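Local coordinates for sortase (Actinomyces oris, PDB 5UTT), which is a class E-like sortase, probably a cysteine transpeptidase that joins sorted surface proteins to the cell wall, crystallised here as its sortase domain, at residues K107-K121 and L161-R175. Residues are numbered along the deposited sequence; the frame is centred on the assembly and turned at random.
Sequences KTWYVFKVTGHELVK and LRWIVHAKFAYWMDR
Val111 O takes two backbone hydrogen bonds, from Ala170 N (2.7 Å) and Tyr171 N (3.2 Å), so Ala170 and Tyr171 both face Val111 in a classic beta bulge. Antiparallel pairing continues on either side, from Thr108 with Asp174 to Val120 with Arg162. A second bulge shifts the register between Val114 and Gly116, where Thr115 N binds His166 O and His166 N binds Gly116 O. These two long, bent strands are neighbours in the sortase beta-barrel, strand 161-174 lying between 108-120 and 142-150.

Aromatic contacts occupy both faces of the sheet. On one, Phe169 turns its edge toward the face of Phe112, planes 75° apart, while Phe112 also reaches Ile144. Further along that face, His117 and the six-membered ring of Trp163 lie nearly parallel but slid apart, with centroids 4.5 Å from each other. On the other, Val111 CB sits over the Tyr171 ring, 3.8 Å from its centroid; with CG placed between the backbone N and the carbonyl carbon (chi1 62°), that ring is carried back across the valine.

Aliphatic packing joins Val114 CG2 to Val165 CG1 (3.6 Å) and Val120 CG2 to Ile164 CG1 (3.7 Å). Where strand 161-174 ends, one water bridges Trp109 NE1 (3.0 Å) and Arg175 O (2.7 Å).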
ATOM      1  N   LYS A 107       4.588 -14.064  -7.684  1.00 12.96           N
ATOM      2  CA  LYS A 107       3.627 -15.146  -7.884  1.00 14.07           C
ATOM      3  C   LYS A 107       2.143 -14.731  -7.881  1.00 14.12           C
ATOM      4  O   LYS A 107       1.253 -15.455  -8.380  1.00 14.23           O
ATOM      5  CB  LYS A 107       3.891 -16.196  -6.783  1.00 14.80           C
ATOM      6  CG  LYS A 107       5.311 -16.742  -6.822  1.00 16.16           C
ATOM      7  CD  LYS A 107       5.626 -17.850  -5.804  1.00 17.34           C
ATOM      8  CE  LYS A 107       7.120 -18.143  -5.818  1.00 18.22           C
ATOM      9  NZ  LYS A 107       7.618 -18.958  -4.681  1.00 19.25           N
ATOM     10  N   THR A 108       1.856 -13.556  -7.343  1.00 13.82           N
ATOM     11  CA  THR A 108       0.506 -13.223  -6.898  1.00 14.20           C
ATOM     12  C   THR A 108       0.070 -11.792  -7.131  1.00 14.36           C
ATOM     13  O   THR A 108       0.874 -10.900  -7.018  1.00 13.94           O
ATOM     14  CB  THR A 108       0.338 -13.569  -5.388  1.00 14.50           C
ATOM     15  OG1 THR A 108       0.747 -14.931  -5.175  1.00 14.95           O
ATOM     16  CG2 THR A 108      -1.138 -13.355  -4.914  1.00 14.93           C
ATOM     17  N   TRP A 109      -1.185 -11.583  -7.524  1.00 13.51           N
ATOM     18  CA  TRP A 109      -1.801 -10.251  -7.484  1.00 13.67           C
ATOM     19  C   TRP A 109      -2.641 -10.169  -6.237  1.00 14.01           C
ATOM     20  O   TRP A 109      -3.554 -10.996  -6.060  1.00 13.49           O
ATOM     21  CB  TRP A 109      -2.704 -10.026  -8.685  1.00 13.95           C
ATOM     22  CG  TRP A 109      -1.998  -9.930  -9.994  1.00 14.57           C
ATOM     23  CD1 TRP A 109      -1.826 -10.929 -10.901  1.00 14.34           C
ATOM     24  CD2 TRP A 109      -1.407  -8.753 -10.582  1.00 14.51           C
ATOM     25  NE1 TRP A 109      -1.130 -10.473 -11.999  1.00 14.61           N
ATOM     26  CE2 TRP A 109      -0.875  -9.134 -11.832  1.00 14.76           C
ATOM     27  CE3 TRP A 109      -1.272  -7.425 -10.166  1.00 14.89           C
ATOM     28  CZ2 TRP A 109      -0.231  -8.209 -12.675  1.00 15.01           C
ATOM     29  CZ3 TRP A 109      -0.646  -6.526 -11.000  1.00 14.89           C
ATOM     30  CH2 TRP A 109      -0.147  -6.923 -12.237  1.00 14.93           C
ATOM     31  N   TYR A 110      -2.367  -9.191  -5.367  1.00 13.82           N
ATOM     32  CA  TYR A 110      -3.233  -8.935  -4.223  1.00 13.88           C
ATOM     33  C   TYR A 110      -4.055  -7.685  -4.474  1.00 14.10           C
ATOM     34  O   TYR A 110      -3.491  -6.594  -4.689  1.00 13.64           O
ATOM     35  CB  TYR A 110      -2.423  -8.725  -2.967  1.00 14.14           C
ATOM     36  CG  TYR A 110      -1.566  -9.885  -2.539  1.00 14.45           C
ATOM     37  CD1 TYR A 110      -0.269 -10.039  -3.013  1.00 14.45           C
ATOM     38  CD2 TYR A 110      -2.010 -10.796  -1.585  1.00 14.24           C
ATOM     39  CE1 TYR A 110       0.529 -11.060  -2.592  1.00 14.82           C
ATOM     40  CE2 TYR A 110      -1.208 -11.833  -1.179  1.00 14.96           C
ATOM     41  CZ  TYR A 110       0.061 -11.960  -1.662  1.00 15.18           C
ATOM     42  OH  TYR A 110       0.853 -12.990  -1.260  1.00 17.01           O
ATOM     43  N   VAL A 111      -5.379  -7.846  -4.434  1.00 13.89           N
ATOM     44  CA  VAL A 111      -6.256  -6.713  -4.687  1.00 14.23           C
ATOM     45  C   VAL A 111      -7.062  -6.351  -3.426  1.00 13.68           C
ATOM     46  O   VAL A 111      -7.854  -7.170  -2.864  1.00 13.62           O
ATOM     47  CB  VAL A 111      -7.208  -6.919  -5.897  1.00 15.17           C
ATOM     48  CG1 VAL A 111      -8.137  -5.721  -6.031  1.00 15.61           C
ATOM     49  CG2 VAL A 111      -6.488  -7.203  -7.217  1.00 15.85           C
ATOM     50  N   PHE A 112      -6.867  -5.096  -3.013  1.00 12.53           N
ATOM     51  CA  PHE A 112      -7.512  -4.474  -1.865  1.00 12.41           C
ATOM     52  C   PHE A 112      -8.471  -3.387  -2.345  1.00 12.98           C
ATOM     53  O   PHE A 112      -8.257  -2.732  -3.392  1.00 12.70           O
ATOM     54  CB  PHE A 112      -6.474  -3.878  -0.890  1.00 11.90           C
ATOM     55  CG  PHE A 112      -5.459  -4.846  -0.401  1.00 11.46           C
ATOM     56  CD1 PHE A 112      -4.342  -5.202  -1.185  1.00 11.51           C
ATOM     57  CD2 PHE A 112      -5.536  -5.362   0.877  1.00 11.18           C
ATOM     58  CE1 PHE A 112      -3.392  -6.089  -0.693  1.00 11.53           C
ATOM     59  CE2 PHE A 112      -4.608  -6.265   1.362  1.00 11.35           C
ATOM     60  CZ  PHE A 112      -3.523  -6.643   0.582  1.00 11.43           C
ATOM     61  N   LYS A 113      -9.535  -3.139  -1.550  1.00 13.44           N
ATOM     62  CA  LYS A 113     -10.472  -2.070  -1.857  1.00 13.80           C
ATOM     63  C   LYS A 113     -10.553  -1.058  -0.719  1.00 13.06           C
ATOM     64  O   LYS A 113     -10.676  -1.452   0.452  1.00 12.51           O
ATOM     65  CB  LYS A 113     -11.858  -2.665  -2.111  1.00 15.55           C
ATOM     66  CG  LYS A 113     -11.892  -3.575  -3.322  1.00 17.55           C
ATOM     67  CD  LYS A 113     -11.872  -2.800  -4.614  1.00 19.31           C
ATOM     68  CE  LYS A 113     -12.650  -3.531  -5.720  1.00 21.37           C
ATOM     69  NZ  LYS A 113     -14.155  -3.576  -5.542  1.00 22.89           N
ATOM     70  N   VAL A 114     -10.399   0.234  -1.069  1.00 12.44           N
ATOM     71  CA  VAL A 114     -10.368   1.308  -0.085  1.00 12.07           C
ATOM     72  C   VAL A 114     -11.653   1.328   0.783  1.00 12.70           C
ATOM     73  O   VAL A 114     -12.766   1.229   0.260  1.00 12.94           O
ATOM     74  CB  VAL A 114     -10.126   2.684  -0.726  1.00 12.00           C
ATOM     75  CG1 VAL A 114     -10.344   3.795   0.279  1.00 11.99           C
ATOM     76  CG2 VAL A 114      -8.716   2.753  -1.269  1.00 11.91           C
ATOM     77  N   THR A 115     -11.448   1.388   2.104  1.00 13.13           N
ATOM     78  CA  THR A 115     -12.539   1.437   3.087  1.00 14.42           C
ATOM     79  C   THR A 115     -12.709   2.863   3.597  1.00 14.69           C
ATOM     80  O   THR A 115     -13.777   3.249   4.092  1.00 16.28           O
ATOM     81  CB  THR A 115     -12.296   0.471   4.263  1.00 14.58           C
ATOM     82  OG1 THR A 115     -11.042   0.787   4.893  1.00 15.34           O
ATOM     83  CG2 THR A 115     -12.336  -0.953   3.781  1.00 14.86           C
ATOM     84  N   GLY A 116     -11.660   3.673   3.491  1.00 14.51           N
ATOM     85  CA  GLY A 116     -11.730   5.023   4.018  1.00 14.37           C
ATOM     86  C   GLY A 116     -10.338   5.657   4.091  1.00 14.21           C
ATOM     87  O   GLY A 116      -9.327   4.978   3.862  1.00 13.50           O
ATOM     88  N   HIS A 117     -10.301   6.952   4.405  1.00 14.58           N
ATOM     89  CA  HIS A 117      -9.045   7.641   4.701  1.00 15.21           C
ATOM     90  C   HIS A 117      -9.125   8.402   6.011  1.00 15.16           C
ATOM     91  O   HIS A 117     -10.230   8.672   6.535  1.00 14.85           O
ATOM     92  CB  HIS A 117      -8.639   8.579   3.554  1.00 16.02           C
ATOM     93  CG  HIS A 117      -9.295   9.920   3.596  1.00 17.95           C
ATOM     94  ND1 HIS A 117     -10.541  10.158   3.072  1.00 19.46           N
ATOM     95  CD2 HIS A 117      -8.846  11.110   4.058  1.00 18.78           C
ATOM     96  CE1 HIS A 117     -10.848  11.436   3.242  1.00 20.49           C
ATOM     97  NE2 HIS A 117      -9.826  12.034   3.825  1.00 20.53           N
ATOM     98  N   GLU A 118      -7.961   8.700   6.568  1.00 15.93           N
ATOM     99  CA  GLU A 118      -7.836   9.453   7.800  1.00 16.78           C
ATOM    100  C   GLU A 118      -6.793  10.524   7.612  1.00 16.14           C
ATOM    101  O   GLU A 118      -5.843  10.305   6.922  1.00 15.66           O
ATOM    102  CB  GLU A 118      -7.378   8.528   8.907  1.00 18.68           C
ATOM    103  CG  GLU A 118      -8.420   7.489   9.250  1.00 21.19           C
ATOM    104  CD  GLU A 118      -7.855   6.231   9.772  1.00 24.09           C
ATOM    105  OE1 GLU A 118      -6.613   6.044   9.767  1.00 25.90           O
ATOM    106  OE2 GLU A 118      -8.705   5.392  10.175  1.00 29.12           O
ATOM    107  N   LEU A 119      -7.001  11.667   8.259  1.00 16.45           N
ATOM    108  CA  LEU A 119      -5.942  12.646   8.502  1.00 16.69           C
ATOM    109  C   LEU A 119      -5.608  12.657   9.998  1.00 15.67           C
ATOM    110  O   LEU A 119      -6.499  12.947  10.823  1.00 15.99           O
ATOM    111  CB  LEU A 119      -6.373  14.060   8.108  1.00 18.08           C
ATOM    112  CG  LEU A 119      -6.039  14.444   6.678  1.00 19.76           C
ATOM    113  CD1 LEU A 119      -6.566  15.833   6.349  1.00 20.65           C
ATOM    114  CD2 LEU A 119      -4.528  14.376   6.437  1.00 19.99           C
ATOM    115  N   VAL A 120      -4.367  12.338  10.326  1.00 14.52           N
ATOM    116  CA  VAL A 120      -3.889  12.170  11.717  1.00 14.42           C
ATOM    117  C   VAL A 120      -2.569  12.858  11.996  1.00 14.96           C
ATOM    118  O   VAL A 120      -1.806  13.159  11.065  1.00 15.18           O
ATOM    119  CB  VAL A 120      -3.759  10.691  12.137  1.00 14.10           C
ATOM    120  CG1 VAL A 120      -5.137  10.041  12.113  1.00 14.31           C
ATOM    121  CG2 VAL A 120      -2.812   9.909  11.258  1.00 13.90           C
ATOM    122  N   LYS A 121      -2.283  13.040  13.280  1.00 15.59           N
ATOM    123  CA  LYS A 121      -0.919  13.400  13.713  1.00 16.12           C
ATOM    124  C   LYS A 121       0.002  12.169  13.608  1.00 15.36           C
ATOM    125  O   LYS A 121      -0.438  11.009  13.764  1.00 14.12           O
ATOM    126  CB  LYS A 121      -0.933  13.943  15.142  1.00 17.68           C
ATOM    127  CG  LYS A 121      -1.561  15.314  15.259  1.00 20.34           C
ATOM    128  CD  LYS A 121      -1.885  15.638  16.722  1.00 22.72           C
ATOM    129  CE  LYS A 121      -3.174  14.957  17.186  1.00 24.24           C
ATOM    130  NZ  LYS A 121      -3.014  14.266  18.490  1.00 25.61           N
ATOM    131  N   LEU A 161       0.799  16.838   9.315  1.00 14.31           N
ATOM    132  CA  LEU A 161      -0.205  15.765   9.408  1.00 13.30           C
ATOM    133  C   LEU A 161       0.202  14.601   8.504  1.00 12.52           C
ATOM    134  O   LEU A 161       1.141  14.678   7.745  1.00 11.29           O
ATOM    135  CB  LEU A 161      -1.577  16.275   9.009  1.00 13.95           C
ATOM    136  CG  LEU A 161      -2.291  17.319   9.887  1.00 15.27           C
ATOM    137  CD1 LEU A 161      -3.689  17.675   9.382  1.00 16.06           C
ATOM    138  CD2 LEU A 161      -2.299  16.845  11.311  1.00 15.76           C
ATOM    139  N   ARG A 162      -0.547  13.504   8.613  1.00 11.53           N
ATOM    140  CA  ARG A 162      -0.317  12.341   7.749  1.00 11.40           C
ATOM    141  C   ARG A 162      -1.639  11.897   7.120  1.00 11.51           C
ATOM    142  O   ARG A 162      -2.615  11.648   7.834  1.00 12.18           O
ATOM    143  CB  ARG A 162       0.325  11.175   8.542  1.00 11.25           C
ATOM    144  CG  ARG A 162       1.612  11.522   9.276  1.00 11.45           C
ATOM    145  CD  ARG A 162       2.729  11.765   8.287  1.00 11.38           C
ATOM    146  NE  ARG A 162       4.044  11.920   8.941  1.00 11.86           N
ATOM    147  CZ  ARG A 162       4.530  13.092   9.291  1.00 12.39           C
ATOM    148  NH1 ARG A 162       3.781  14.192   9.094  1.00 12.49           N
ATOM    149  NH2 ARG A 162       5.739  13.181   9.855  1.00 12.90           N
ATOM    150  N   TRP A 163      -1.660  11.775   5.801  1.00 11.08           N
ATOM    151  CA  TRP A 163      -2.812  11.222   5.089  1.00 11.11           C
ATOM    152  C   TRP A 163      -2.682   9.701   5.027  1.00 10.83           C
ATOM    153  O   TRP A 163      -1.706   9.140   4.519  1.00 10.25           O
ATOM    154  CB  TRP A 163      -2.918  11.831   3.696  1.00 11.07           C
ATOM    155  CG  TRP A 163      -4.211  11.528   3.019  1.00 11.53           C
ATOM    156  CD1 TRP A 163      -4.687  10.304   2.598  1.00 11.50           C
ATOM    157  CD2 TRP A 163      -5.149  12.494   2.562  1.00 11.55           C
ATOM    158  NE1 TRP A 163      -5.888  10.464   1.937  1.00 11.56           N
ATOM    159  CE2 TRP A 163      -6.198  11.806   1.929  1.00 11.69           C
ATOM    160  CE3 TRP A 163      -5.232  13.888   2.677  1.00 11.78           C
ATOM    161  CZ2 TRP A 163      -7.279  12.471   1.406  1.00 11.86           C
ATOM    162  CZ3 TRP A 163      -6.304  14.536   2.158  1.00 11.97           C
ATOM    163  CH2 TRP A 163      -7.314  13.832   1.520  1.00 12.21           C
ATOM    164  N   ILE A 164      -3.719   9.021   5.527  1.00 11.02           N
ATOM    165  CA  ILE A 164      -3.720   7.568   5.684  1.00 11.40           C
ATOM    166  C   ILE A 164      -4.861   6.992   4.851  1.00 11.42           C
ATOM    167  O   ILE A 164      -5.969   7.462   4.934  1.00 12.29           O
ATOM    168  CB  ILE A 164      -4.008   7.141   7.124  1.00 11.73           C
ATOM    169  CG1 ILE A 164      -3.155   7.927   8.119  1.00 11.91           C
ATOM    170  CG2 ILE A 164      -3.848   5.619   7.288  1.00 12.05           C
ATOM    171  CD1 ILE A 164      -1.675   7.693   7.951  1.00 11.71           C
ATOM    172  N   VAL A 165      -4.562   5.986   4.032  1.00 11.10           N
ATOM    173  CA  VAL A 165      -5.615   5.243   3.308  1.00 11.27           C
ATOM    174  C   VAL A 165      -5.633   3.791   3.753  1.00 10.99           C
ATOM    175  O   VAL A 165      -4.625   3.115   3.708  1.00 10.43           O
ATOM    176  CB  VAL A 165      -5.465   5.322   1.767  1.00 11.37           C
ATOM    177  CG1 VAL A 165      -6.495   4.446   1.020  1.00 11.50           C
ATOM    178  CG2 VAL A 165      -5.617   6.741   1.325  1.00 11.51           C
ATOM    179  N   HIS A 166      -6.818   3.318   4.120  1.00 11.19           N
ATOM    180  CA  HIS A 166      -7.007   1.887   4.434  1.00 11.76           C
ATOM    181  C   HIS A 166      -7.771   1.145   3.320  1.00 11.70           C
ATOM    182  O   HIS A 166      -8.743   1.666   2.790  1.00 11.88           O
ATOM    183  CB  HIS A 166      -7.807   1.737   5.746  1.00 12.02           C
ATOM    184  CG  HIS A 166      -7.074   2.189   6.963  1.00 12.30           C
ATOM    185  ND1 HIS A 166      -7.587   3.103   7.861  1.00 12.79           N
ATOM    186  CD2 HIS A 166      -5.822   1.914   7.386  1.00 12.45           C
ATOM    187  CE1 HIS A 166      -6.701   3.317   8.816  1.00 13.14           C
ATOM    188  NE2 HIS A 166      -5.615   2.621   8.538  1.00 12.85           N
ATOM    189  N   ALA A 167      -7.332  -0.066   2.989  1.00 11.96           N
ATOM    190  CA  ALA A 167      -7.994  -0.914   1.994  1.00 12.38           C
ATOM    191  C   ALA A 167      -8.073  -2.352   2.522  1.00 12.79           C
ATOM    192  O   ALA A 167      -7.106  -2.896   3.041  1.00 12.54           O
ATOM    193  CB  ALA A 167      -7.307  -0.854   0.626  1.00 12.53           C
ATOM    194  N   LYS A 168      -9.279  -2.910   2.443  1.00 13.31           N
ATOM    195  CA  LYS A 168      -9.541  -4.289   2.870  1.00 14.01           C
ATOM    196  C   LYS A 168      -9.363  -5.278   1.706  1.00 13.25           C
ATOM    197  O   LYS A 168      -9.773  -5.005   0.581  1.00 13.35           O
ATOM    198  CB  LYS A 168     -10.961  -4.364   3.433  1.00 15.47           C
ATOM    199  CG  LYS A 168     -11.320  -5.729   3.997  1.00 16.91           C
ATOM    200  CD  LYS A 168     -12.635  -5.675   4.777  1.00 19.40           C
ATOM    201  CE  LYS A 168     -13.131  -7.074   5.047  1.00 21.37           C
ATOM    202  NZ  LYS A 168     -14.292  -7.127   5.977  1.00 23.11           N
ATOM    203  N   PHE A 169      -8.774  -6.428   1.988  1.00 13.44           N
ATOM    204  CA  PHE A 169      -8.524  -7.433   0.968  1.00 13.71           C
ATOM    205  C   PHE A 169      -9.799  -7.840   0.248  1.00 14.58           C
ATOM    206  O   PHE A 169     -10.831  -8.096   0.926  1.00 15.01           O
ATOM    207  CB  PHE A 169      -7.810  -8.630   1.597  1.00 13.81           C
ATOM    208  CG  PHE A 169      -7.451  -9.718   0.620  1.00 13.82           C
ATOM    209  CD1 PHE A 169      -6.397  -9.575  -0.279  1.00 13.70           C
ATOM    210  CD2 PHE A 169      -8.179 -10.873   0.582  1.00 14.25           C
ATOM    211  CE1 PHE A 169      -6.090 -10.572  -1.191  1.00 13.67           C
ATOM    212  CE2 PHE A 169      -7.880 -11.863  -0.308  1.00 14.20           C
ATOM    213  CZ  PHE A 169      -6.845 -11.713  -1.206  1.00 14.16           C
ATOM    214  N   ALA A 170      -9.765  -7.897  -1.088  1.00 14.01           N
ATOM    215  CA  ALA A 170     -10.923  -8.255  -1.894  1.00 15.16           C
ATOM    216  C   ALA A 170     -10.749  -9.608  -2.559  1.00 16.19           C
ATOM    217  O   ALA A 170     -11.554 -10.517  -2.335  1.00 17.13           O
ATOM    218  CB  ALA A 170     -11.207  -7.188  -2.949  1.00 15.17           C
ATOM    219  N   TYR A 171      -9.700  -9.763  -3.352  1.00 15.76           N
ATOM    220  CA  TYR A 171      -9.408 -11.056  -3.972  1.00 16.24           C
ATOM    221  C   TYR A 171      -7.946 -11.122  -4.344  1.00 15.62           C
ATOM    222  O   TYR A 171      -7.229 -10.113  -4.255  1.00 14.17           O
ATOM    223  CB  TYR A 171     -10.273 -11.251  -5.221  1.00 17.47           C
ATOM    224  CG  TYR A 171     -10.038 -10.248  -6.317  1.00 18.71           C
ATOM    225  CD1 TYR A 171      -9.060 -10.483  -7.287  1.00 20.24           C
ATOM    226  CD2 TYR A 171     -10.775  -9.081  -6.392  1.00 19.96           C
ATOM    227  CE1 TYR A 171      -8.844  -9.584  -8.301  1.00 20.66           C
ATOM    228  CE2 TYR A 171     -10.560  -8.169  -7.413  1.00 21.02           C
ATOM    229  CZ  TYR A 171      -9.581  -8.443  -8.354  1.00 21.60           C
ATOM    230  OH  TYR A 171      -9.334  -7.565  -9.361  1.00 23.38           O
ATOM    231  N   TRP A 172      -7.514 -12.306  -4.755  1.00 15.63           N
ATOM    232  CA  TRP A 172      -6.162 -12.467  -5.283  1.00 15.48           C
ATOM    233  C   TRP A 172      -6.170 -13.269  -6.566  1.00 16.31           C
ATOM    234  O   TRP A 172      -7.151 -13.891  -6.917  1.00 17.00           O
ATOM    235  CB  TRP A 172      -5.234 -13.118  -4.262  1.00 15.32           C
ATOM    236  CG  TRP A 172      -5.613 -14.567  -3.833  1.00 15.72           C
ATOM    237  CD1 TRP A 172      -6.633 -14.941  -2.998  1.00 16.27           C
ATOM    238  CD2 TRP A 172      -4.953 -15.780  -4.220  1.00 16.16           C
ATOM    239  NE1 TRP A 172      -6.628 -16.319  -2.834  1.00 16.44           N
ATOM    240  CE2 TRP A 172      -5.623 -16.852  -3.591  1.00 16.40           C
ATOM    241  CE3 TRP A 172      -3.854 -16.070  -5.036  1.00 16.43           C
ATOM    242  CZ2 TRP A 172      -5.213 -18.173  -3.750  1.00 16.69           C
ATOM    243  CZ3 TRP A 172      -3.468 -17.372  -5.215  1.00 16.58           C
ATOM    244  CH2 TRP A 172      -4.143 -18.418  -4.559  1.00 16.80           C
ATOM    245  N   MET A 173      -5.067 -13.215  -7.287  1.00 16.19           N
ATOM    246  CA  MET A 173      -4.921 -14.007  -8.505  1.00 17.53           C
ATOM    247  C   MET A 173      -3.531 -14.586  -8.581  1.00 17.36           C
ATOM    248  O   MET A 173      -2.566 -13.932  -8.157  1.00 16.10           O
ATOM    249  CB  MET A 173      -5.197 -13.164  -9.740  1.00 18.62           C
ATOM    250  CG  MET A 173      -6.558 -12.489  -9.775  1.00 19.98           C
ATOM    251  SD  MET A 173      -6.846 -11.532 -11.287  1.00 21.75           S
ATOM    252  CE  MET A 173      -6.915 -12.860 -12.476  1.00 22.25           C
ATOM    253  N   ASP A 174      -3.412 -15.798  -9.125  1.00 17.46           N
ATOM    254  CA  ASP A 174      -2.112 -16.345  -9.504  1.00 19.45           C
ATOM    255  C   ASP A 174      -1.618 -15.554 -10.709  1.00 19.01           C
ATOM    256  O   ASP A 174      -2.315 -15.476 -11.709  1.00 18.37           O
ATOM    257  CB  ASP A 174      -2.271 -17.829  -9.884  1.00 21.57           C
ATOM    258  CG  ASP A 174      -0.958 -18.560  -9.983  1.00 24.01           C
ATOM    259  OD1 ASP A 174       0.037 -17.968 -10.465  1.00 27.17           O
ATOM    260  OD2 ASP A 174      -0.931 -19.756  -9.597  1.00 28.42           O
ATOM    261  N   ARG A 175      -0.428 -14.958 -10.619  1.00 18.98           N
ATOM    262  CA  ARG A 175       0.059 -14.070 -11.679  1.00 19.35           C
ATOM    263  C   ARG A 175       0.367 -14.813 -12.995  1.00 20.06           C
ATOM    264  O   ARG A 175       0.393 -14.204 -14.073  1.00 19.44           O
ATOM    265  CB  ARG A 175       1.307 -13.341 -11.184  1.00 19.28           C
ATOM    266  CG  ARG A 175       1.872 -12.289 -12.123  1.00 20.82           C
ATOM    267  CD  ARG A 175       3.139 -11.692 -11.536  1.00 20.94           C
ATOM    268  NE  ARG A 175       3.600 -10.528 -12.294  1.00 23.02           N
ATOM    269  CZ  ARG A 175       4.517  -9.659 -11.876  1.00 24.90           C
ATOM    270  NH1 ARG A 175       5.115  -9.803 -10.690  1.00 26.44           N
ATOM    271  NH2 ARG A 175       4.864  -8.633 -12.648  1.00 25.38           N
TER
HETATM  272  O   HOH W   1      -0.358 -11.676 -14.642  1.00 23.64           O